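Imine reductase (Amycolatopsis orientalis, PDB 5FWN) catalyses the NADPH-dependent reduction of imines to amines. Local coordinates at the NADP nicotinamide-adenine-dinucleotide phosphate site and the interface of chains A and B. Sequence-based numbering; all coordinates share one arbitrary frame. Chains: chain A/B, Imine reductase.

Contact 1 holds the adenosine and phosphate end of the cofactor in the Rossmann domain of chain A, and contact 2 sets the turn after strand 115-121 of the same domain against a connecting segment of chain B. The centres of their C-alpha atoms lie about 19 Å apart. They share no residue but belong to one fold: the glycine-rich turn of contact 1 follows strand 8-11, whereas contact 2 begins just after strand 115-121. In the dimer of the deposited assembly, of the intertwined kind typical of imine reductases, the partner chain thus borders the domain that carries the cofactor.

Contact 1: the NADP nicotinamide-adenine-dinucleotide phosphate site. Residues chain A 12-17, 35-37, 40, 68-70, 74, 77-78, 95. With NAP (NADP nicotinamide-adenine-dinucleotide phosphate), chain C.
The NADP pocket lies at the carboxyl-terminal ends of the Rossmann strands, where the glycine-rich turn A:Gly12 to A:Gly17 (GLGPMG) joins strand 8-11 to helix 15-26. The glycines let the poorly ordered cofactor come close to the main chain. Backbone N of A:Met16 approaches the diphosphate oxygen NAP O2N through a weak bond, and the amino end of the helix would favour this negative charge. The 2'-phosphate distinguishes NADP from NAD, and it is gripped well. Its oxygen NAP O1X accepts from A:Ser37 twice, from backbone N at 2.7 Å and from hydroxyl OG at 2.9 Å, the hydroxyl lying beside that N (chi1 -67°). A:Lys40, extended beyond CG, brings NZ tip-on to the 2'-phosphate oxygen NAP O3X at 2.6 Å as a salt bridge. A:Arg36 does double duty: its chain bends at chi3 (83°), so that NE forms a looser salt bridge to NAP O1X at 3.5 Å while CD rests over the adenine six-membered ring. A:Ala74 CB covers the opposite face, its small methyl allowing helix 72-79 to come near. The amide ND2 of A:Asn35 gives an in-plane bond of 2.6 Å to the ribose 3'-hydroxyl, NAP O3B. In the second shell, A:Asn95 ND2 bonds to A:Leu69 O at 2.7 Å, steadying the turn after strand 64-67 beneath the ribose. Helices 15-26 and 72-79 and the loops after strands 8-11, 31-34 and 64-67 thus line the site, and the loop after strand 90-93 supports it indirectly.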
ATOM      1  N   GLY A  12      20.585  21.726 -13.984  1.00 19.91           N
ATOM      2  CA  GLY A  12      19.540  21.799 -12.963  1.00 21.00           C
ATOM      3  C   GLY A  12      20.081  21.440 -11.594  1.00 21.85           C
ATOM      4  O   GLY A  12      20.454  20.294 -11.368  1.00 26.37           O
ATOM      5  N   LEU A  13      20.110  22.391 -10.659  1.00 23.82           N
ATOM      6  CA  LEU A  13      20.748  22.206  -9.369  1.00 25.01           C
ATOM      7  C   LEU A  13      19.794  22.500  -8.238  1.00 27.50           C
ATOM      8  O   LEU A  13      20.219  22.988  -7.167  1.00 32.92           O
ATOM      9  CB  LEU A  13      21.983  23.081  -9.249  1.00 26.42           C
ATOM     10  CG  LEU A  13      23.102  22.809 -10.215  1.00 27.89           C
ATOM     11  CD1 LEU A  13      24.245  23.804  -9.927  1.00 31.77           C
ATOM     12  CD2 LEU A  13      23.615  21.404 -10.097  1.00 28.87           C
ATOM     13  N   GLY A  14      18.513  22.224  -8.453  1.00 26.22           N
ATOM     14  CA  GLY A  14      17.598  22.068  -7.337  1.00 27.50           C
ATOM     15  C   GLY A  14      18.033  20.882  -6.439  1.00 26.70           C
ATOM     16  O   GLY A  14      19.125  20.324  -6.600  1.00 25.28           O
ATOM     17  N   PRO A  15      17.211  20.556  -5.436  1.00 27.29           N
ATOM     18  CA  PRO A  15      17.646  19.571  -4.423  1.00 27.78           C
ATOM     19  C   PRO A  15      17.985  18.222  -5.067  1.00 24.81           C
ATOM     20  O   PRO A  15      18.981  17.611  -4.719  1.00 26.51           O
ATOM     21  CB  PRO A  15      16.430  19.481  -3.484  1.00 29.30           C
ATOM     22  CG  PRO A  15      15.789  20.844  -3.573  1.00 30.63           C
ATOM     23  CD  PRO A  15      16.028  21.330  -4.999  1.00 28.84           C
ATOM     24  N   MET A  16      17.211  17.803  -6.035  1.00 22.56           N
ATOM     25  CA  MET A  16      17.544  16.573  -6.763  1.00 24.02           C
ATOM     26  C   MET A  16      18.792  16.643  -7.657  1.00 26.33           C
ATOM     27  O   MET A  16      19.704  15.793  -7.580  1.00 24.48           O
ATOM     28  CB  MET A  16      16.332  16.105  -7.554  1.00 23.96           C
ATOM     29  CG  MET A  16      16.460  14.689  -8.093  1.00 25.51           C
ATOM     30  SD  MET A  16      16.661  13.419  -6.828  1.00 28.17           S
ATOM     31  CE  MET A  16      14.991  13.101  -6.359  1.00 26.61           C
ATOM     32  N   GLY A  17      18.843  17.641  -8.525  1.00 24.14           N
ATOM     33  CA  GLY A  17      20.011  17.822  -9.331  1.00 22.44           C
ATOM     34  C   GLY A  17      21.289  17.968  -8.541  1.00 24.03           C
ATOM     35  O   GLY A  17      22.345  17.477  -8.974  1.00 24.64           O
ATOM     36  N   ASN A  35      23.166  25.774 -13.742  1.00 24.19           N
ATOM     37  CA  ASN A  35      21.835  26.119 -13.242  1.00 26.47           C
ATOM     38  C   ASN A  35      21.495  27.518 -13.724  1.00 28.15           C
ATOM     39  O   ASN A  35      22.365  28.365 -13.816  1.00 26.01           O
ATOM     40  CB  ASN A  35      21.793  26.087 -11.708  1.00 24.87           C
ATOM     41  CG  ASN A  35      20.372  26.178 -11.145  1.00 25.40           C
ATOM     42  OD1 ASN A  35      19.990  27.146 -10.487  1.00 30.56           O
ATOM     43  ND2 ASN A  35      19.606  25.188 -11.379  1.00 24.07           N
ATOM     44  N   ARG A  36      20.224  27.750 -14.018  1.00 27.14           N
ATOM     45  CA  ARG A  36      19.800  29.035 -14.509  1.00 30.43           C
ATOM     46  C   ARG A  36      20.025  30.168 -13.474  1.00 29.65           C
ATOM     47  O   ARG A  36      20.720  31.161 -13.760  1.00 25.94           O
ATOM     48  CB  ARG A  36      18.333  28.906 -14.975  1.00 32.81           C
ATOM     49  CG  ARG A  36      17.657  30.085 -15.645  1.00 33.07           C
ATOM     50  CD  ARG A  36      16.102  29.992 -15.560  1.00 34.34           C
ATOM     51  NE  ARG A  36      15.523  30.478 -14.306  1.00 40.29           N
ATOM     52  CZ  ARG A  36      15.685  31.736 -13.815  1.00 48.74           C
ATOM     53  NH1 ARG A  36      16.424  32.653 -14.429  1.00 61.27           N
ATOM     54  NH2 ARG A  36      15.106  32.104 -12.681  1.00 60.57           N
ATOM     55  N   SER A  37      19.462  29.996 -12.288  1.00 28.99           N
ATOM     56  CA  SER A  37      19.644  30.927 -11.172  1.00 29.92           C
ATOM     57  C   SER A  37      20.980  30.749 -10.459  1.00 35.20           C
ATOM     58  O   SER A  37      21.463  29.609 -10.264  1.00 36.80           O
ATOM     59  CB  SER A  37      18.512  30.778 -10.164  1.00 31.63           C
ATOM     60  OG  SER A  37      17.314  31.222 -10.781  1.00 33.25           O
ATOM     61  N   LYS A  40      23.276  28.269  -6.532  1.00 34.62           N
ATOM     62  CA  LYS A  40      23.165  26.814  -6.325  1.00 34.44           C
ATOM     63  C   LYS A  40      24.423  25.984  -6.648  1.00 37.20           C
ATOM     64  O   LYS A  40      24.552  24.861  -6.169  1.00 36.24           O
ATOM     65  CB  LYS A  40      21.934  26.329  -7.046  1.00 33.00           C
ATOM     66  CG  LYS A  40      20.698  26.824  -6.319  1.00 37.25           C
ATOM     67  CD  LYS A  40      19.451  26.727  -7.147  1.00 41.68           C
ATOM     68  CE  LYS A  40      18.283  27.385  -6.425  1.00 45.74           C
ATOM     69  NZ  LYS A  40      17.130  27.448  -7.355  1.00 50.68           N
ATOM     70  N   CYS A  68      17.951  17.628 -14.956  1.00 21.03           N
ATOM     71  CA  CYS A  68      16.993  17.565 -13.889  1.00 22.78           C
ATOM     72  C   CYS A  68      16.391  18.936 -13.642  1.00 23.39           C
ATOM     73  O   CYS A  68      16.797  19.684 -12.742  1.00 22.08           O
ATOM     74  CB  CYS A  68      17.608  16.943 -12.615  1.00 28.92           C
ATOM     75  SG  CYS A  68      16.282  16.521 -11.408  1.00 37.97           S
ATOM     76  N   LEU A  69      15.402  19.246 -14.472  1.00 25.55           N
ATOM     77  CA  LEU A  69      14.693  20.513 -14.433  1.00 30.25           C
ATOM     78  C   LEU A  69      13.227  20.309 -14.112  1.00 34.74           C
ATOM     79  O   LEU A  69      12.749  19.169 -14.057  1.00 26.81           O
ATOM     80  CB  LEU A  69      14.878  21.183 -15.795  1.00 28.12           C
ATOM     81  CG  LEU A  69      16.335  21.471 -16.160  1.00 27.39           C
ATOM     82  CD1 LEU A  69      16.441  21.899 -17.601  1.00 30.03           C
ATOM     83  CD2 LEU A  69      16.930  22.533 -15.243  1.00 29.85           C
ATOM     84  N   ALA A  70      12.502  21.413 -13.908  1.00 41.73           N
ATOM     85  CA  ALA A  70      11.083  21.373 -13.467  1.00 45.13           C
ATOM     86  C   ALA A  70      10.164  20.638 -14.416  1.00 41.03           C
ATOM     87  O   ALA A  70       9.456  19.731 -14.020  1.00 48.55           O
ATOM     88  CB  ALA A  70      10.558  22.780 -13.272  1.00 52.57           C
ATOM     89  N   ALA A  74      10.951  23.784 -19.417  1.00 41.29           N
ATOM     90  CA  ALA A  74      12.213  24.239 -18.794  1.00 36.54           C
ATOM     91  C   ALA A  74      13.375  23.629 -19.541  1.00 34.83           C
ATOM     92  O   ALA A  74      14.376  24.283 -19.762  1.00 35.98           O
ATOM     93  CB  ALA A  74      12.261  23.855 -17.321  1.00 36.71           C
ATOM     94  N   SER A  77      13.691  25.565 -23.058  1.00 29.78           N
ATOM     95  CA  SER A  77      14.208  26.888 -22.862  1.00 34.76           C
ATOM     96  C   SER A  77      15.687  26.888 -22.416  1.00 33.72           C
ATOM     97  O   SER A  77      16.481  27.656 -22.958  1.00 37.12           O
ATOM     98  CB  SER A  77      13.331  27.657 -21.884  1.00 34.93           C
ATOM     99  OG  SER A  77      13.718  27.334 -20.592  1.00 44.76           O
ATOM    100  N   ALA A  78      16.042  26.028 -21.451  1.00 29.03           N
ATOM    101  CA  ALA A  78      17.407  25.844 -21.011  1.00 27.98           C
ATOM    102  C   ALA A  78      18.322  25.382 -22.128  1.00 27.66           C
ATOM    103  O   ALA A  78      19.405  25.946 -22.304  1.00 24.07           O
ATOM    104  CB  ALA A  78      17.497  24.843 -19.864  1.00 27.38           C
ATOM    105  N   ASN A  95      13.302  14.327 -15.516  1.00 24.64           N
ATOM    106  CA  ASN A  95      12.043  14.838 -15.005  1.00 29.79           C
ATOM    107  C   ASN A  95      10.970  15.093 -15.994  1.00 29.14           C
ATOM    108  O   ASN A  95      10.351  16.132 -15.897  1.00 41.43           O
ATOM    109  CB  ASN A  95      12.252  16.103 -14.185  1.00 34.01           C
ATOM    110  CG  ASN A  95      11.117  16.339 -13.169  1.00 36.35           C
ATOM    111  OD1 ASN A  95      10.454  15.404 -12.736  1.00 44.31           O
ATOM    112  ND2 ASN A  95      10.900  17.584 -12.798  1.00 36.14           N
TER
HETATM  113  PA  NAP C1291      12.311  21.287  -9.110  1.00 88.81           P
HETATM  114  O1A NAP C1291      11.554  22.284  -8.271  1.00 86.42           O
HETATM  115  O2A NAP C1291      11.473  20.201  -9.758  1.00 87.09           O
HETATM  116  O5B NAP C1291      13.105  22.125 -10.270  1.00 81.38           O
HETATM  117  C5B NAP C1291      14.532  22.176 -10.258  1.00 75.92           C
HETATM  118  C4B NAP C1291      15.151  22.974 -11.409  1.00 80.05           C
HETATM  119  O4B NAP C1291      14.212  23.344 -12.443  1.00 77.56           O
HETATM  120  C3B NAP C1291      15.850  24.273 -10.960  1.00 81.00           C
HETATM  121  O3B NAP C1291      17.250  24.189 -11.242  1.00 70.85           O
HETATM  122  C2B NAP C1291      15.153  25.357 -11.779  1.00 84.80           C
HETATM  123  O2B NAP C1291      15.929  26.523 -12.128  1.00 80.79           O
HETATM  124  C1B NAP C1291      14.769  24.536 -12.999  1.00 78.86           C
HETATM  125  N9A NAP C1291      13.899  25.317 -13.901  1.00 78.54           N
HETATM  126  C8A NAP C1291      12.585  25.605 -13.728  1.00 76.04           C
HETATM  127  N7A NAP C1291      12.133  26.375 -14.753  1.00 75.32           N
HETATM  128  C5A NAP C1291      13.177  26.585 -15.588  1.00 74.09           C
HETATM  129  C6A NAP C1291      13.383  27.292 -16.870  1.00 63.33           C
HETATM  130  N6A NAP C1291      12.319  27.922 -17.403  1.00 59.15           N
HETATM  131  N1A NAP C1291      14.625  27.242 -17.448  1.00 57.73           N
HETATM  132  C2A NAP C1291      15.665  26.587 -16.858  1.00 57.93           C
HETATM  133  N3A NAP C1291      15.555  25.932 -15.676  1.00 57.53           N
HETATM  134  C4A NAP C1291      14.355  25.888 -15.023  1.00 72.48           C
HETATM  135  O3  NAP C1291      13.476  20.699  -8.113  1.00 76.85           O
HETATM  136  PN  NAP C1291      14.218  19.246  -8.024  1.00 66.32           P
HETATM  137  O1N NAP C1291      13.894  18.699  -6.643  1.00 63.00           O
HETATM  138  O2N NAP C1291      15.685  19.386  -8.367  1.00 54.62           O
HETATM  139  O5D NAP C1291      13.517  18.298  -9.162  1.00 62.08           O
HETATM  140  P2B NAP C1291      16.292  27.696 -11.072  1.00 74.37           P
HETATM  141  O1X NAP C1291      17.173  28.575 -11.922  1.00 63.35           O
HETATM  142  O2X NAP C1291      14.997  28.420 -10.744  1.00 63.13           O
HETATM  143  O3X NAP C1291      16.958  26.954  -9.890  1.00 61.52           O
HETATM  144  O   HOH W   1      18.222  25.672 -13.891  1.00 25.19           O
HETATM  145  O   HOH W   2      16.305  28.499 -19.087  1.00 25.93           O

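Contact 2: the interface of chains A and B. Residues chain A 122-124, 126-127; chain B 231-234.
A:Pro124, A:Ala126 and A:Met127, in a short turn of chain A, meet the segment B:Tyr231 to B:Asp234 of the other chain in one patch of a two-fold symmetric interface. The patch is held by apolar packing.

The tight part centres on the phenol ring of B:Tyr231, whose CG is swung anti to the backbone N (chi1 -152°) so that the ring extends towards chain A. A:Met127 and A:Pro124 approach this ring from the same side but at different rims, each running roughly perpendicular to the tyrosine side chain. The thioether sulfur SD of A:Met127 comes to 3.3 Å from B:Tyr231 CE1, while A:Met127 CG hangs over the outer part of the same face. The sulfur is placed there by chi1 (-79°, CG anti to the carbonyl carbon) and chi2 (-131°), and a bend at chi3 then turns the terminal methyl; a flexible, polarisable side chain suits such a fit. At the other rim, A:Pro124 CG lies 3.6 Å from B:Tyr231 CE2. A:Pro124 CD is 3.5 Å from B:Tyr231 CZ, the rigid pyrrolidine making a firm bearing surface. A second proline, B:Pro232, adds its CD at 3.6 Å from A:Met127 CG. A:Ala126 and B:Pro232 also bury surface in the patch.

Beyond this the contact loosens. B:Gly233 CA stays 4.0 Å from A:Pro124 CG. B:Asp234 buries little surface, its main-chain O lying 3.8 Å from A:Pro124 CG.

The patch likely braces the cofactor-binding domain of one chain against the helical domain of the other. In chain A the turn follows strand 115-121 and includes the 3-10 helix 125-127; the partner segment belongs to the stretch linking helices 199-222 and 238-254 of the carboxyl-terminal helical domain.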
ATOM      1  N   MET A 122      13.280   7.125  -8.194  1.00 25.52           N
ATOM      2  CA  MET A 122      12.301   6.490  -7.306  1.00 23.53           C
ATOM      3  C   MET A 122      12.526   6.658  -5.793  1.00 25.88           C
ATOM      4  O   MET A 122      11.897   6.009  -4.970  1.00 27.98           O
ATOM      5  CB  MET A 122      12.189   5.005  -7.695  1.00 24.04           C
ATOM      6  CG  MET A 122      11.884   4.763  -9.177  1.00 22.59           C
ATOM      7  SD  MET A 122      10.494   5.754  -9.838  1.00 23.51           S
ATOM      8  CE  MET A 122       9.154   5.118  -8.812  1.00 24.13           C
ATOM      9  N   VAL A 123      13.415   7.550  -5.425  1.00 27.95           N
ATOM     10  CA  VAL A 123      13.740   7.794  -4.050  1.00 27.20           C
ATOM     11  C   VAL A 123      13.868   9.296  -3.915  1.00 29.24           C
ATOM     12  O   VAL A 123      14.026   9.987  -4.916  1.00 25.57           O
ATOM     13  CB  VAL A 123      15.051   7.085  -3.619  1.00 26.68           C
ATOM     14  CG1 VAL A 123      14.890   5.598  -3.725  1.00 26.08           C
ATOM     15  CG2 VAL A 123      16.259   7.565  -4.438  1.00 29.59           C
ATOM     16  N   PRO A 124      13.828   9.802  -2.675  1.00 30.58           N
ATOM     17  CA  PRO A 124      14.145  11.206  -2.375  1.00 30.72           C
ATOM     18  C   PRO A 124      15.617  11.569  -2.610  1.00 30.71           C
ATOM     19  O   PRO A 124      16.513  10.671  -2.626  1.00 27.25           O
ATOM     20  CB  PRO A 124      13.834  11.340  -0.857  1.00 33.87           C
ATOM     21  CG  PRO A 124      12.984  10.172  -0.510  1.00 33.26           C
ATOM     22  CD  PRO A 124      13.353   9.076  -1.490  1.00 31.09           C
ATOM     23  N   ALA A 126      18.002  12.776  -0.775  1.00 31.20           N
ATOM     24  CA  ALA A 126      18.999  12.292   0.172  1.00 36.27           C
ATOM     25  C   ALA A 126      19.399  10.798  -0.007  1.00 35.43           C
ATOM     26  O   ALA A 126      20.514  10.412   0.379  1.00 35.04           O
ATOM     27  CB  ALA A 126      18.524  12.560   1.586  1.00 38.09           C
ATOM     28  N   MET A 127      18.531  10.004  -0.622  1.00 32.37           N
ATOM     29  CA  MET A 127      18.823   8.604  -0.939  1.00 34.34           C
ATOM     30  C   MET A 127      19.605   8.380  -2.219  1.00 31.56           C
ATOM     31  O   MET A 127      20.229   7.310  -2.401  1.00 29.95           O
ATOM     32  CB  MET A 127      17.516   7.824  -1.044  1.00 41.95           C
ATOM     33  CG  MET A 127      16.903   7.432   0.297  1.00 49.19           C
ATOM     34  SD  MET A 127      16.466   5.679   0.279  1.00 60.62           S
ATOM     35  CE  MET A 127      18.108   4.972   0.104  1.00 60.12           C
TER
ATOM     36  N   TYR B 231      15.718   5.531   6.249  1.00 53.69           N
ATOM     37  CA  TYR B 231      15.232   6.318   5.122  1.00 56.16           C
ATOM     38  C   TYR B 231      15.430   7.815   5.378  1.00 56.50           C
ATOM     39  O   TYR B 231      14.741   8.366   6.244  1.00 54.44           O
ATOM     40  CB  TYR B 231      13.741   6.019   4.850  1.00 53.10           C
ATOM     41  CG  TYR B 231      13.299   6.205   3.397  1.00 52.88           C
ATOM     42  CD1 TYR B 231      13.647   5.269   2.418  1.00 55.57           C
ATOM     43  CD2 TYR B 231      12.502   7.281   3.006  1.00 50.70           C
ATOM     44  CE1 TYR B 231      13.230   5.411   1.097  1.00 56.17           C
ATOM     45  CE2 TYR B 231      12.081   7.422   1.676  1.00 58.72           C
ATOM     46  CZ  TYR B 231      12.460   6.486   0.726  1.00 55.16           C
ATOM     47  OH  TYR B 231      12.056   6.575  -0.596  1.00 67.64           O
ATOM     48  N   PRO B 232      16.317   8.486   4.593  1.00 57.64           N
ATOM     49  CA  PRO B 232      16.566   9.879   4.939  1.00 56.57           C
ATOM     50  C   PRO B 232      16.225  10.969   3.909  1.00 53.16           C
ATOM     51  O   PRO B 232      17.128  11.444   3.284  1.00 65.75           O
ATOM     52  CB  PRO B 232      18.096   9.858   5.137  1.00 58.94           C
ATOM     53  CG  PRO B 232      18.559   8.934   4.033  1.00 57.79           C
ATOM     54  CD  PRO B 232      17.429   7.962   3.769  1.00 57.55           C
ATOM     55  N   GLY B 233      15.002  11.354   3.611  1.00 43.90           N
ATOM     56  CA  GLY B 233      13.919  10.505   3.368  1.00 44.44           C
ATOM     57  C   GLY B 233      12.644  11.079   3.919  1.00 39.10           C
ATOM     58  O   GLY B 233      12.435  10.869   5.075  1.00 40.69           O
ATOM     59  N   ASP B 234      11.818  11.802   3.138  1.00 33.92           N
ATOM     60  CA  ASP B 234      10.344  11.770   3.357  1.00 30.18           C
ATOM     61  C   ASP B 234       9.494  11.993   2.057  1.00 28.15           C
ATOM     62  O   ASP B 234      10.032  11.980   0.968  1.00 24.41           O
ATOM     63  CB  ASP B 234       9.892  12.597   4.595  1.00 31.84           C
ATOM     64  CG  ASP B 234       9.900  14.076   4.372  1.00 33.13           C
ATOM     65  OD1 ASP B 234      10.049  14.509   3.229  1.00 31.81           O
ATOM     66  OD2 ASP B 234       9.731  14.808   5.365  1.00 37.93           O
TER